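PDB 1I5P: pesticidial crystal protein CRY2AA from Bacillus thuringiensis serovar kurstaki, which binds to midgut epithelial cells of dipteran and lepidopteran larvae and promotes their colloid-osmotic lysis. Local coordinates for residues A[93-98]-A[102-107]; A[159-164]-A[178-183]; A[163-168]-A[220-225]; A[172-177]-A[250-255]; A[226-231]-A[514-519]. All coordinates share one frame; numbering follows the deposited sequence.

Interaction 1: residues A[93-98]-A[102-107]; sequences ILRETE and NQRLNT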
# COMPACT_ATOMS: atom_id res chain seq x y z
N ILE A 93 12.82 5.20 15.79
CA ILE A 93 11.53 4.65 15.39
C ILE A 93 10.63 4.61 16.63
O ILE A 93 9.48 5.03 16.58
CB ILE A 93 11.67 3.23 14.82
CG1 ILE A 93 12.20 3.30 13.38
CG2 ILE A 93 10.34 2.49 14.88
CD1 ILE A 93 12.49 1.95 12.75
N LEU A 94 11.18 4.10 17.73
CA LEU A 94 10.44 4.01 18.98
C LEU A 94 10.04 5.38 19.48
O LEU A 94 8.90 5.60 19.87
CB LEU A 94 11.28 3.33 20.06
CG LEU A 94 10.69 3.49 21.47
CD1 LEU A 94 9.37 2.72 21.59
CD2 LEU A 94 11.69 2.99 22.50
N ARG A 95 10.98 6.31 19.47
CA ARG A 95 10.68 7.64 19.95
C ARG A 95 9.72 8.43 19.08
O ARG A 95 8.89 9.17 19.60
CB ARG A 95 11.98 8.40 20.18
CG ARG A 95 12.84 7.72 21.25
CD ARG A 95 11.95 7.13 22.36
NE ARG A 95 12.66 6.65 23.53
CZ ARG A 95 12.86 7.37 24.63
NH1 ARG A 95 12.40 8.61 24.71
NH2 ARG A 95 13.51 6.84 25.67
N GLU A 96 9.80 8.27 17.77
CA GLU A 96 8.87 8.98 16.91
C GLU A 96 7.50 8.32 17.00
O GLU A 96 6.48 8.96 16.79
CB GLU A 96 9.36 9.00 15.46
CG GLU A 96 10.65 9.79 15.28
CD GLU A 96 10.78 10.38 13.89
OE1 GLU A 96 9.98 11.27 13.54
OE2 GLU A 96 11.70 9.96 13.14
N THR A 97 7.48 7.02 17.32
CA THR A 97 6.22 6.31 17.46
C THR A 97 5.57 6.80 18.75
O THR A 97 4.35 6.98 18.82
CB THR A 97 6.45 4.79 17.55
OG1 THR A 97 7.08 4.33 16.35
CG2 THR A 97 5.12 4.05 17.73
N GLU A 98 6.39 7.02 19.78
CA GLU A 98 5.90 7.51 21.06
C GLU A 98 5.27 8.88 20.85
O GLU A 98 4.21 9.18 21.39
CB GLU A 98 7.03 7.63 22.09
CG GLU A 98 7.43 6.32 22.74
CD GLU A 98 8.44 6.48 23.86
OE1 GLU A 98 8.56 5.55 24.69
OE2 GLU A 98 9.13 7.53 23.93
N ASN A 102 1.42 9.43 21.20
CA ASN A 102 1.32 10.13 22.47
C ASN A 102 1.30 9.08 23.58
O ASN A 102 0.58 9.21 24.57
CB ASN A 102 0.06 11.00 22.54
CG ASN A 102 0.05 11.91 23.76
OD1 ASN A 102 1.10 12.22 24.32
ND2 ASN A 102 -1.14 12.36 24.16
N GLN A 103 2.09 8.03 23.39
CA GLN A 103 2.22 6.96 24.37
C GLN A 103 3.70 6.79 24.68
O GLN A 103 4.55 6.96 23.81
CB GLN A 103 1.68 5.62 23.83
CG GLN A 103 0.21 5.62 23.41
CD GLN A 103 -0.30 4.22 23.05
OE1 GLN A 103 -1.30 4.07 22.34
NE2 GLN A 103 0.39 3.19 23.54
N ARG A 104 4.00 6.46 25.92
CA ARG A 104 5.38 6.28 26.34
C ARG A 104 5.57 4.98 27.09
O ARG A 104 4.68 4.52 27.81
CB ARG A 104 5.82 7.44 27.22
CG ARG A 104 6.18 8.70 26.46
CD ARG A 104 7.61 9.11 26.78
NE ARG A 104 8.52 7.99 26.57
CZ ARG A 104 9.50 7.65 27.39
NH1 ARG A 104 9.72 8.36 28.50
NH2 ARG A 104 10.27 6.61 27.12
N LEU A 105 6.74 4.37 26.92
CA LEU A 105 7.05 3.13 27.61
C LEU A 105 7.44 3.52 29.03
O LEU A 105 7.87 4.65 29.25
CB LEU A 105 8.25 2.43 26.97
CG LEU A 105 8.14 1.87 25.56
CD1 LEU A 105 9.49 1.29 25.15
CD2 LEU A 105 7.06 0.81 25.51
N ASN A 106 7.30 2.61 29.98
CA ASN A 106 7.72 2.95 31.33
C ASN A 106 9.24 2.80 31.31
O ASN A 106 9.81 2.27 30.35
CB ASN A 106 7.09 2.03 32.37
CG ASN A 106 7.46 0.58 32.17
OD1 ASN A 106 8.21 0.23 31.26
ND2 ASN A 106 6.95 -0.28 33.04
N THR A 107 9.90 3.26 32.37
CA THR A 107 11.36 3.20 32.44
C THR A 107 11.94 1.79 32.32
O THR A 107 12.99 1.60 31.71
CB THR A 107 11.86 3.85 33.73
OG1 THR A 107 13.24 4.23 33.57
CG2 THR A 107 11.74 2.89 34.91
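Carboxylate oxygen OE1 of Glu98 is gripped by two donors from the loop that follows its helix. The backbone N of Leu105 reaches Glu98 OE1 at 3.1 Å in a nearly straight bond (169°), coming from above the carboxylate plane, while NH2 of Arg104 meets the syn lone pair of the same oxygen at 3.2 Å, almost in the guanidinium plane. Arg104 NE lies still closer to the other oxygen, Glu98 OE2, at 2.7 Å, but that bond is bent and weak. Carboxylate and guanidinium planes stand 61° apart. Glu98 can bridge helix and loop because its chain runs out extended beyond CG. Arg95 brings a second guanidinium over a face of Arg104, the planes only 21° apart; both groups share the Glu98 carboxylate, Arg95 NH1 pairing with OE2 by charge alone, with no hydrogen bond. On the apolar side, Leu94 CD1 touches Leu105 CD1 at 3.8 Å. Glu98 O accepts from Gln103 N on an in-plane lone pair, at 3.1 Å; with Asn102 at positive phi, this fits a Schellman-type helix C-terminus. Arg95, Glu98 and Arg104 add a salt-bridge network across the loop joining helices 88-101 and 107-135 of the N-terminal bundle.

Interaction 2: residues A[159-164]-A[178-183]; sequences NRLPQF and AQAANM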
# COMPACT_ATOMS: atom_id res chain seq x y z
N ASN A 159 14.53 -15.58 21.67
CA ASN A 159 14.67 -15.00 23.01
C ASN A 159 14.47 -13.50 23.02
O ASN A 159 14.03 -12.93 24.02
CB ASN A 159 16.05 -15.29 23.59
CG ASN A 159 16.26 -16.76 23.88
OD1 ASN A 159 15.34 -17.57 23.79
ND2 ASN A 159 17.49 -17.11 24.24
N ARG A 160 14.79 -12.84 21.91
CA ARG A 160 14.68 -11.39 21.86
C ARG A 160 13.37 -10.80 21.35
O ARG A 160 12.86 -9.85 21.93
CB ARG A 160 15.85 -10.82 21.06
CG ARG A 160 17.21 -11.19 21.63
CD ARG A 160 18.29 -10.25 21.14
NE ARG A 160 19.63 -10.67 21.55
CZ ARG A 160 20.18 -10.42 22.73
NH1 ARG A 160 19.51 -9.75 23.66
NH2 ARG A 160 21.41 -10.85 22.99
N LEU A 161 12.81 -11.36 20.28
CA LEU A 161 11.57 -10.81 19.72
C LEU A 161 10.45 -10.54 20.73
O LEU A 161 9.83 -9.48 20.70
CB LEU A 161 11.04 -11.73 18.60
CG LEU A 161 11.86 -11.93 17.30
CD1 LEU A 161 10.97 -11.60 16.11
CD2 LEU A 161 13.12 -11.06 17.28
N PRO A 162 10.18 -11.50 21.64
CA PRO A 162 9.12 -11.30 22.63
C PRO A 162 9.25 -10.00 23.41
O PRO A 162 8.26 -9.44 23.87
CB PRO A 162 9.25 -12.54 23.51
CG PRO A 162 9.65 -13.58 22.51
CD PRO A 162 10.75 -12.85 21.76
N GLN A 163 10.47 -9.51 23.56
CA GLN A 163 10.69 -8.28 24.30
C GLN A 163 10.14 -7.05 23.58
O GLN A 163 10.15 -5.95 24.13
CB GLN A 163 12.17 -8.10 24.59
CG GLN A 163 12.70 -9.18 25.51
CD GLN A 163 11.84 -9.34 26.76
OE1 GLN A 163 11.71 -8.41 27.55
NE2 GLN A 163 11.26 -10.52 26.92
N PHE A 164 9.67 -7.23 22.35
CA PHE A 164 9.10 -6.12 21.61
C PHE A 164 7.60 -6.31 21.53
O PHE A 164 6.92 -5.68 20.73
CB PHE A 164 9.69 -6.03 20.19
CG PHE A 164 11.17 -5.78 20.18
CD1 PHE A 164 12.06 -6.83 19.95
CD2 PHE A 164 11.68 -4.52 20.44
CE1 PHE A 164 13.43 -6.62 19.99
CE2 PHE A 164 13.06 -4.30 20.49
CZ PHE A 164 13.94 -5.36 20.26
N ALA A 178 8.06 -5.26 14.22
CA ALA A 178 8.02 -5.52 12.79
C ALA A 178 9.44 -5.57 12.23
O ALA A 178 9.77 -6.45 11.44
CB ALA A 178 7.22 -4.45 12.08
N GLN A 179 10.27 -4.61 12.63
CA GLN A 179 11.65 -4.58 12.16
C GLN A 179 12.37 -5.85 12.62
O GLN A 179 13.13 -6.45 11.85
CB GLN A 179 12.38 -3.35 12.69
CG GLN A 179 11.98 -2.02 12.05
CD GLN A 179 12.17 -2.00 10.54
OE1 GLN A 179 13.00 -2.73 10.00
NE2 GLN A 179 11.39 -1.16 9.86
N ALA A 180 12.14 -6.26 13.86
CA ALA A 180 12.79 -7.46 14.40
C ALA A 180 12.26 -8.71 13.70
O ALA A 180 13.01 -9.65 13.44
CB ALA A 180 12.54 -7.56 15.90
N ALA A 181 10.97 -8.72 13.39
CA ALA A 181 10.38 -9.85 12.69
C ALA A 181 11.02 -9.91 11.31
O ALA A 181 11.26 -11.00 10.78
CB ALA A 181 8.86 -9.68 12.58
N ASN A 182 11.30 -8.75 10.73
CA ASN A 182 11.95 -8.68 9.42
C ASN A 182 13.28 -9.42 9.48
O ASN A 182 13.62 -10.19 8.59
CB ASN A 182 12.23 -7.23 9.01
CG ASN A 182 11.05 -6.57 8.34
OD1 ASN A 182 10.11 -7.23 7.90
ND2 ASN A 182 11.10 -5.24 8.24
N MET A 183 14.03 -9.16 10.54
CA MET A 183 15.33 -9.78 10.72
C MET A 183 15.27 -11.29 10.87
O MET A 183 16.03 -12.01 10.24
CB MET A 183 16.04 -9.15 11.92
CG MET A 183 16.33 -7.66 11.75
SD MET A 183 16.86 -6.87 13.29
CE MET A 183 15.95 -5.33 13.24
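This is a small, wholly apolar contact buried in the N-terminal helical bundle, where the chain leaving helix 145-160 folds back against helix 170-193. Leu161 meets Ala180 and Ala181, Phe164 meets Ala180 alone, and no hydrogen bond joins the segments. The fork of Leu161 divides the work: CD2 touches the methyl CB of Ala180 at 3.8 Å, while CD1 lies over the backbone beside it, 3.9 Å from CA of Ala181. Its chi1 (-64°) directs CG to the helix, and an unusual chi2 (-126°) sets the two methyls. Phe164 adds its ring carbon CD1, 4.1 Å from CB of Ala180, the methyl approaching the ring obliquely. Ala180 CB thus meets both a leucine branch and an aromatic ring, and the short alanine side chains let the backbones come near, with CA of Leu161 and CA of Ala180 6.4 Å apart. A 3-10 turn at 161-163 places the two large residues on the same side: its bond from Phe164 N to Leu161 O is 2.8 Å long. Glu116 of helix 107-135 borders Phe164, and Trp259 of helix 238-259 packs against Ala181; elsewhere on helix 170-193, helices 53-65 and 88-101 adjoin Gln179.

Interaction 3: residues A[163-168]-A[220-225]; sequences QFQIQG and SNYCIN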
# COMPACT_ATOMS: atom_id res chain seq x y z
N GLN A 163 10.47 -9.51 23.56
CA GLN A 163 10.69 -8.28 24.30
C GLN A 163 10.14 -7.05 23.58
O GLN A 163 10.15 -5.95 24.13
CB GLN A 163 12.17 -8.10 24.59
CG GLN A 163 12.70 -9.18 25.51
CD GLN A 163 11.84 -9.34 26.76
OE1 GLN A 163 11.71 -8.41 27.55
NE2 GLN A 163 11.26 -10.52 26.92
N PHE A 164 9.67 -7.23 22.35
CA PHE A 164 9.10 -6.12 21.61
C PHE A 164 7.60 -6.31 21.53
O PHE A 164 6.92 -5.68 20.73
CB PHE A 164 9.69 -6.03 20.19
CG PHE A 164 11.17 -5.78 20.18
CD1 PHE A 164 12.06 -6.83 19.95
CD2 PHE A 164 11.68 -4.52 20.44
CE1 PHE A 164 13.43 -6.62 19.99
CE2 PHE A 164 13.06 -4.30 20.49
CZ PHE A 164 13.94 -5.36 20.26
N GLN A 165 7.08 -7.19 22.39
CA GLN A 165 5.66 -7.48 22.43
C GLN A 165 5.11 -7.36 23.85
O GLN A 165 4.13 -8.01 24.21
CB GLN A 165 5.40 -8.89 21.91
CG GLN A 165 6.02 -9.18 20.55
CD GLN A 165 5.73 -10.60 20.10
OE1 GLN A 165 4.87 -10.83 19.25
NE2 GLN A 165 6.45 -11.55 20.68
N ILE A 166 5.75 -6.52 24.66
CA ILE A 166 5.36 -6.31 26.04
C ILE A 166 3.92 -5.84 26.21
O ILE A 166 3.51 -4.82 25.64
CB ILE A 166 6.29 -5.28 26.72
CG1 ILE A 166 7.76 -5.70 26.54
CG2 ILE A 166 5.95 -5.16 28.21
CD1 ILE A 166 8.07 -7.08 27.10
N GLN A 167 3.16 -6.61 26.98
CA GLN A 167 1.76 -6.28 27.24
C GLN A 167 1.72 -4.87 27.81
O GLN A 167 2.54 -4.50 28.64
CB GLN A 167 1.17 -7.27 28.24
CG GLN A 167 -0.09 -7.95 27.74
CD GLN A 167 0.00 -9.47 27.79
OE1 GLN A 167 -0.55 -10.11 28.68
NE2 GLN A 167 0.71 -10.04 26.82
N GLY A 168 0.75 -4.08 27.34
CA GLY A 168 0.63 -2.71 27.79
C GLY A 168 1.24 -1.75 26.78
O GLY A 168 0.86 -0.58 26.71
N SER A 220 2.73 -12.44 11.54
CA SER A 220 1.73 -11.73 10.74
C SER A 220 0.46 -11.54 11.55
O SER A 220 -0.04 -10.42 11.68
CB SER A 220 1.39 -12.50 9.46
OG SER A 220 2.48 -12.51 8.54
N ASN A 221 -0.05 -12.63 12.11
CA ASN A 221 -1.27 -12.55 12.91
C ASN A 221 -1.11 -11.61 14.10
O ASN A 221 -2.01 -10.83 14.41
CB ASN A 221 -1.70 -13.94 13.39
CG ASN A 221 -2.22 -14.82 12.25
OD1 ASN A 221 -2.60 -14.33 11.19
ND2 ASN A 221 -2.27 -16.13 12.49
N TYR A 222 0.04 -11.67 14.77
CA TYR A 222 0.28 -10.80 15.91
C TYR A 222 0.19 -9.33 15.52
O TYR A 222 -0.42 -8.53 16.23
CB TYR A 222 1.66 -11.07 16.53
CG TYR A 222 2.02 -10.07 17.61
CD1 TYR A 222 1.43 -10.14 18.88
CD2 TYR A 222 2.90 -9.03 17.35
CE1 TYR A 222 1.72 -9.18 19.86
CE2 TYR A 222 3.20 -8.07 18.31
CZ TYR A 222 2.61 -8.14 19.56
OH TYR A 222 2.91 -7.18 20.50
N CYS A 223 0.79 -8.98 14.39
CA CYS A 223 0.76 -7.60 13.91
C CYS A 223 -0.66 -7.17 13.55
O CYS A 223 -1.11 -6.09 13.93
CB CYS A 223 1.67 -7.43 12.68
SG CYS A 223 3.42 -7.53 13.03
N ILE A 224 -1.34 -8.02 12.80
CA ILE A 224 -2.71 -7.74 12.39
C ILE A 224 -3.63 -7.58 13.59
O ILE A 224 -4.38 -6.61 13.68
CB ILE A 224 -3.24 -8.85 11.47
CG1 ILE A 224 -2.42 -8.87 10.18
CG2 ILE A 224 -4.73 -8.63 11.17
CD1 ILE A 224 -2.63 -10.11 9.33
N ASN A 225 -3.57 -8.53 14.52
CA ASN A 225 -4.41 -8.47 15.71
C ASN A 225 -4.12 -7.23 16.56
O ASN A 225 -5.04 -6.58 17.04
CB ASN A 225 -4.23 -9.73 16.55
CG ASN A 225 -4.73 -10.99 15.84
OD1 ASN A 225 -5.54 -10.91 14.91
ND2 ASN A 225 -4.27 -12.15 16.29
O HOH W 1 4.38 -5.24 19.55
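Gln165 sets its amide oxygen on the ring of Tyr222, an oxygen-over-ring contact within the N-terminal helical bundle, between the loop preceding helix 170-193 and helix 202-232. OE1 of Gln165 stands over the ring centre, 3.1 Å above the plane and 3.3 Å from Tyr222 CD2. The amide is steeply tilted, its plane 76° from the ring, so the oxygen and not the flat of the amide faces the aromatic carbons. Farther back, CB of Gln165 lies 3.3 Å from the phenol oxygen OH of Tyr222, and its CG passes beside CZ. An extended chain (chi2 179°) lets the glutamine cross the tyrosine obliquely, from OH to over the ring centre. Tyr222 in turn projects from its helix with CG opposite the backbone N (chi1 173°), and Phe177 of helix 170-193 meets its ring edge-to-face while also touching Gln165. One water bridges the segments in the plane of the tyrosine ring: it accepts the phenol proton, 2.6 Å from Tyr222 OH, and donates to Phe164 O at 2.8 Å.

Interaction 4: residues A[172-177]-A[250-255]; sequences LLLPLF and LNVFEY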
# COMPACT_ATOMS: atom_id res chain seq x y z
N LEU A 172 2.60 0.39 20.66
CA LEU A 172 3.72 1.31 20.67
C LEU A 172 5.01 0.65 20.18
O LEU A 172 5.83 1.30 19.53
CB LEU A 172 3.92 1.87 22.08
CG LEU A 172 5.07 2.87 22.26
CD1 LEU A 172 5.05 3.88 21.12
CD2 LEU A 172 4.93 3.57 23.61
N LEU A 173 5.17 -0.63 20.49
CA LEU A 173 6.35 -1.38 20.10
C LEU A 173 6.19 -2.10 18.77
O LEU A 173 7.15 -2.66 18.24
CB LEU A 173 6.68 -2.40 21.19
CG LEU A 173 7.06 -1.84 22.56
CD1 LEU A 173 7.08 -2.96 23.60
CD2 LEU A 173 8.43 -1.19 22.47
N LEU A 174 4.99 -2.08 18.21
CA LEU A 174 4.73 -2.79 16.95
C LEU A 174 5.74 -2.46 15.83
O LEU A 174 6.21 -3.37 15.15
CB LEU A 174 3.30 -2.54 16.48
CG LEU A 174 2.73 -3.58 15.50
CD1 LEU A 174 2.83 -4.99 16.10
CD2 LEU A 174 1.28 -3.24 15.17
N PRO A 175 6.08 -1.18 15.63
CA PRO A 175 7.05 -0.85 14.57
C PRO A 175 8.37 -1.56 14.83
O PRO A 175 8.95 -2.15 13.93
CB PRO A 175 7.16 0.67 14.66
CG PRO A 175 5.78 1.06 15.08
CD PRO A 175 5.50 0.05 16.19
N LEU A 176 8.83 -1.53 16.07
CA LEU A 176 10.09 -2.19 16.42
C LEU A 176 9.97 -3.70 16.23
O LEU A 176 10.87 -4.33 15.68
CB LEU A 176 10.48 -1.89 17.87
CG LEU A 176 10.92 -0.46 18.24
CD1 LEU A 176 11.51 -0.48 19.64
CD2 LEU A 176 11.97 0.04 17.24
N PHE A 177 8.86 -4.27 16.68
CA PHE A 177 8.67 -5.71 16.53
C PHE A 177 8.68 -6.09 15.05
O PHE A 177 9.25 -7.11 14.67
CB PHE A 177 7.36 -6.17 17.17
CG PHE A 177 7.03 -7.61 16.88
CD1 PHE A 177 7.69 -8.63 17.56
CD2 PHE A 177 6.15 -7.94 15.86
CE1 PHE A 177 7.47 -9.96 17.22
CE2 PHE A 177 5.92 -9.27 15.51
CZ PHE A 177 6.59 -10.28 16.19
N LEU A 250 3.15 1.90 6.93
CA LEU A 250 4.54 2.13 6.53
C LEU A 250 5.53 1.50 7.49
O LEU A 250 6.59 1.01 7.08
CB LEU A 250 4.81 3.63 6.43
CG LEU A 250 4.26 4.35 5.20
CD1 LEU A 250 4.49 5.85 5.33
CD2 LEU A 250 4.93 3.81 3.95
N ASN A 251 5.18 1.50 8.78
CA ASN A 251 6.03 0.95 9.83
C ASN A 251 5.83 -0.53 10.09
O ASN A 251 6.72 -1.19 10.63
CB ASN A 251 5.77 1.68 11.15
CG ASN A 251 6.61 2.91 11.32
OD1 ASN A 251 7.78 2.82 11.70
ND2 ASN A 251 6.04 4.07 11.03
N VAL A 252 4.67 -1.05 9.72
CA VAL A 252 4.37 -2.44 9.99
C VAL A 252 3.82 -3.32 8.87
O VAL A 252 4.38 -4.36 8.57
CB VAL A 252 3.38 -2.54 11.19
CG1 VAL A 252 3.05 -4.00 11.48
CG2 VAL A 252 3.99 -1.86 12.42
N PHE A 253 2.73 -2.90 8.24
CA PHE A 253 2.12 -3.76 7.24
C PHE A 253 2.76 -3.91 5.88
O PHE A 253 2.44 -4.85 5.15
CB PHE A 253 0.63 -3.43 7.15
CG PHE A 253 -0.07 -3.65 8.45
CD1 PHE A 253 -0.39 -2.58 9.28
CD2 PHE A 253 -0.29 -4.95 8.92
CE1 PHE A 253 -0.89 -2.79 10.56
CE2 PHE A 253 -0.79 -5.17 10.19
CZ PHE A 253 -1.09 -4.10 11.01
N GLU A 254 3.67 -3.00 5.52
CA GLU A 254 4.38 -3.14 4.26
C GLU A 254 5.20 -4.41 4.44
O GLU A 254 5.39 -5.19 3.51
CB GLU A 254 5.31 -1.96 4.03
CG GLU A 254 4.71 -0.89 3.15
CD GLU A 254 4.43 -1.40 1.74
OE1 GLU A 254 3.32 -1.16 1.24
OE2 GLU A 254 5.34 -2.03 1.14
N TYR A 255 5.67 -4.62 5.67
CA TYR A 255 6.47 -5.79 6.00
C TYR A 255 5.60 -7.04 6.08
O TYR A 255 5.96 -8.08 5.55
CB TYR A 255 7.20 -5.57 7.33
CG TYR A 255 8.05 -4.32 7.31
CD1 TYR A 255 7.84 -3.29 8.22
CD2 TYR A 255 9.06 -4.17 6.36
CE1 TYR A 255 8.62 -2.12 8.19
CE2 TYR A 255 9.84 -3.02 6.32
CZ TYR A 255 9.62 -2.00 7.23
OH TYR A 255 10.40 -0.87 7.17
O HOH W 2 9.07 -0.17 11.56
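Val252 wedges its two methyls against Leu174, and its path from the backbone outward explains the contact. CB points toward helix 170-193 and splits. CG2, beside the valine's own backbone N, comes to 3.7 Å from CG of Leu174 and 3.9 Å from CA of Pro175, with Leu174 O close by. CG1, opposite that N (chi1 179°), reaches CG and CD2 of Leu174 more loosely, and it also lies over the centre of the Phe253 ring. The leucine and valine side chains cross at about a right angle. One residue earlier, Asn251 crosses Pro175 obliquely, CB and OD1 against the proline CB, with OD1 of Asn251 3.7 Å from CB of Pro175. The amide nitrogen ND2 is occupied within its own helix, bonded to Tyr247 O. A water near the crossing lies 2.7 Å from Asn251 O and 3.1 Å from Pro175 O, placed to donate to either, though acceptors outnumber its protons. Both helices are irregular here: helix 170-193 kinks around Pro175, and helix 238-259 widens into a pi-type turn at 250-253. Their short axes approach to 8.4 Å and cross at 49°. Cys223 of helix 202-232 adjoins Leu174 and Val252, while Ile93 and Thr97 of helix 88-101 flank Pro175. Here a proline-kinked helix crosses a helix with a pi-type turn in the buried core of the delta-endotoxin helical bundle.

Interaction 5: residues A[226-231]-A[514-519]; sequences TYQTAF and EKFGNQ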
# COMPACT_ATOMS: atom_id res chain seq x y z
N THR A 226 -2.84 -6.90 16.75
CA THR A 226 -2.49 -5.74 17.56
C THR A 226 -3.07 -4.46 16.96
O THR A 226 -3.65 -3.63 17.66
CB THR A 226 -0.95 -5.58 17.68
OG1 THR A 226 -0.41 -6.75 18.31
CG2 THR A 226 -0.59 -4.36 18.51
N TYR A 227 -2.92 -4.31 15.65
CA TYR A 227 -3.42 -3.13 14.97
C TYR A 227 -4.95 -3.07 14.97
O TYR A 227 -5.52 -2.02 15.23
CB TYR A 227 -2.91 -3.10 13.53
CG TYR A 227 -3.49 -1.97 12.71
CD1 TYR A 227 -2.99 -0.68 12.83
CD2 TYR A 227 -4.52 -2.20 11.80
CE1 TYR A 227 -3.50 0.36 12.06
CE2 TYR A 227 -5.04 -1.17 11.03
CZ TYR A 227 -4.52 0.11 11.16
OH TYR A 227 -5.03 1.12 10.39
N GLN A 228 -5.59 -4.20 14.67
CA GLN A 228 -7.06 -4.23 14.63
C GLN A 228 -7.68 -3.86 15.97
O GLN A 228 -8.68 -3.15 16.01
CB GLN A 228 -7.58 -5.61 14.19
CG GLN A 228 -7.54 -5.82 12.69
CD GLN A 228 -8.42 -6.98 12.24
OE1 GLN A 228 -8.15 -8.14 12.54
NE2 GLN A 228 -9.49 -6.67 11.51
N THR A 229 -7.10 -4.36 17.05
CA THR A 229 -7.62 -4.04 18.38
C THR A 229 -7.58 -2.53 18.62
O THR A 229 -8.53 -1.93 19.12
CB THR A 229 -6.80 -4.76 19.48
OG1 THR A 229 -6.98 -6.17 19.36
CG2 THR A 229 -7.26 -4.31 20.86
N ALA A 230 -6.46 -1.92 18.25
CA ALA A 230 -6.28 -0.48 18.44
C ALA A 230 -7.19 0.32 17.52
O ALA A 230 -7.77 1.33 17.93
CB ALA A 230 -4.83 -0.09 18.18
N PHE A 231 -7.31 -0.13 16.27
CA PHE A 231 -8.15 0.56 15.30
C PHE A 231 -9.61 0.58 15.75
O PHE A 231 -10.32 1.55 15.51
CB PHE A 231 -8.03 -0.12 13.93
CG PHE A 231 -8.51 0.74 12.79
CD1 PHE A 231 -7.67 1.68 12.21
CD2 PHE A 231 -9.81 0.62 12.32
CE1 PHE A 231 -8.13 2.51 11.17
CE2 PHE A 231 -10.28 1.43 11.30
CZ PHE A 231 -9.44 2.38 10.72
N GLU A 514 -10.73 -4.75 2.79
CA GLU A 514 -9.47 -4.37 3.42
C GLU A 514 -8.58 -5.56 3.83
O GLU A 514 -9.07 -6.57 4.35
CB GLU A 514 -9.79 -3.50 4.65
CG GLU A 514 -8.65 -3.33 5.63
CD GLU A 514 -8.94 -2.27 6.68
OE1 GLU A 514 -9.90 -2.44 7.47
OE2 GLU A 514 -8.21 -1.26 6.73
N LYS A 515 -7.28 -5.43 3.58
CA LYS A 515 -6.29 -6.44 3.95
C LYS A 515 -5.06 -5.76 4.54
O LYS A 515 -4.75 -4.63 4.19
CB LYS A 515 -5.89 -7.28 2.73
CG LYS A 515 -7.01 -8.16 2.20
CD LYS A 515 -7.45 -9.16 3.26
CE LYS A 515 -8.72 -9.88 2.84
NZ LYS A 515 -9.86 -8.93 2.71
N PHE A 516 -4.36 -6.45 5.43
CA PHE A 516 -3.18 -5.87 6.06
C PHE A 516 -1.86 -6.46 5.59
O PHE A 516 -0.83 -5.80 5.66
CB PHE A 516 -3.30 -5.99 7.59
CG PHE A 516 -4.58 -5.44 8.14
CD1 PHE A 516 -5.62 -6.30 8.49
CD2 PHE A 516 -4.78 -4.07 8.26
CE1 PHE A 516 -6.84 -5.80 8.96
CE2 PHE A 516 -6.00 -3.56 8.72
CZ PHE A 516 -7.02 -4.43 9.08
N GLY A 517 -1.89 -7.70 5.12
CA GLY A 517 -0.67 -8.33 4.64
C GLY A 517 -0.85 -8.95 3.27
O GLY A 517 -0.33 -10.03 2.99
N ASN A 518 -1.58 -8.25 2.40
CA ASN A 518 -1.87 -8.76 1.06
C ASN A 518 -1.45 -7.81 -0.08
O ASN A 518 -1.92 -7.95 -1.21
CB ASN A 518 -3.38 -9.02 0.96
CG ASN A 518 -3.78 -9.68 -0.35
OD1 ASN A 518 -3.30 -10.77 -0.68
ND2 ASN A 518 -4.67 -9.03 -1.09
N GLN A 519 -0.55 -6.87 0.22
CA GLN A 519 -0.09 -5.90 -0.78
C GLN A 519 -1.28 -5.19 -1.41
O GLN A 519 -1.31 -4.93 -2.61
CB GLN A 519 0.74 -6.59 -1.87
CG GLN A 519 2.01 -7.28 -1.38
CD GLN A 519 3.08 -6.31 -0.91
OE1 GLN A 519 4.16 -6.72 -0.49
NE2 GLN A 519 2.80 -5.01 -0.99
O HOH W 3 -7.00 0.38 8.61
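The ring of Phe516 packs against both Tyr227 and Gln228, and the dense part of the contact lies on the tyrosine side. CE2 of Tyr227 and CE2 of Phe516 approach to 3.5 Å, with the ring centroids 5.5 Å apart and the planes at 65°, an oblique aromatic pair. Tyr227 leans toward the loop because its CG lies opposite the backbone N (chi1 175°). Phe249 and Phe253 of helix 238-259 also touch Phe516, which makes this a buried aromatic cluster. The loop backbone is held by Asp582, which accepts from the N of Phe516 and of Gly517. The other flank is looser. Gln228, partly exposed, passes the phenylalanine obliquely, CG and NE2 each 3.8 Å from Phe516 CE1, the amide plane turned 54° from the ring. At the phenol end the segments meet through water: one molecule lies in the plane of the Tyr227 ring, 2.8 Å from its OH, and donates to Glu514 OE2 at 2.8 Å, an oxygen that also takes a bond from Trp293 NE1. This is an interdomain interface of the three-domain delta-endotoxin fold, where helix 202-232 of the N-terminal bundle meets the loop between strands 510-513 and 522-525 of the C-terminal beta sandwich.

Interactions 1 to 4 all lie in the N-terminal helical bundle, and interaction 5 joins that bundle to the C-terminal beta sandwich. Helix 170-193 serves interactions 2 and 4, helix 202-232 serves 3 and 5, and the 163-164 segment is common to 2 and 3. Interaction 4 is the hub: its centre is 10 to 13 Å from each of the others, and it touches all four. Interactions 1 and 5, at 21 Å, are the farthest apart. Along the chain interaction 1 closes first, interactions 2, 3 and 5 each alternate with 4, and 5 reaches across 282 intervening residues. Continuous packing thus runs from the 93-107 helix end and loop through the bundle core to the domain boundary.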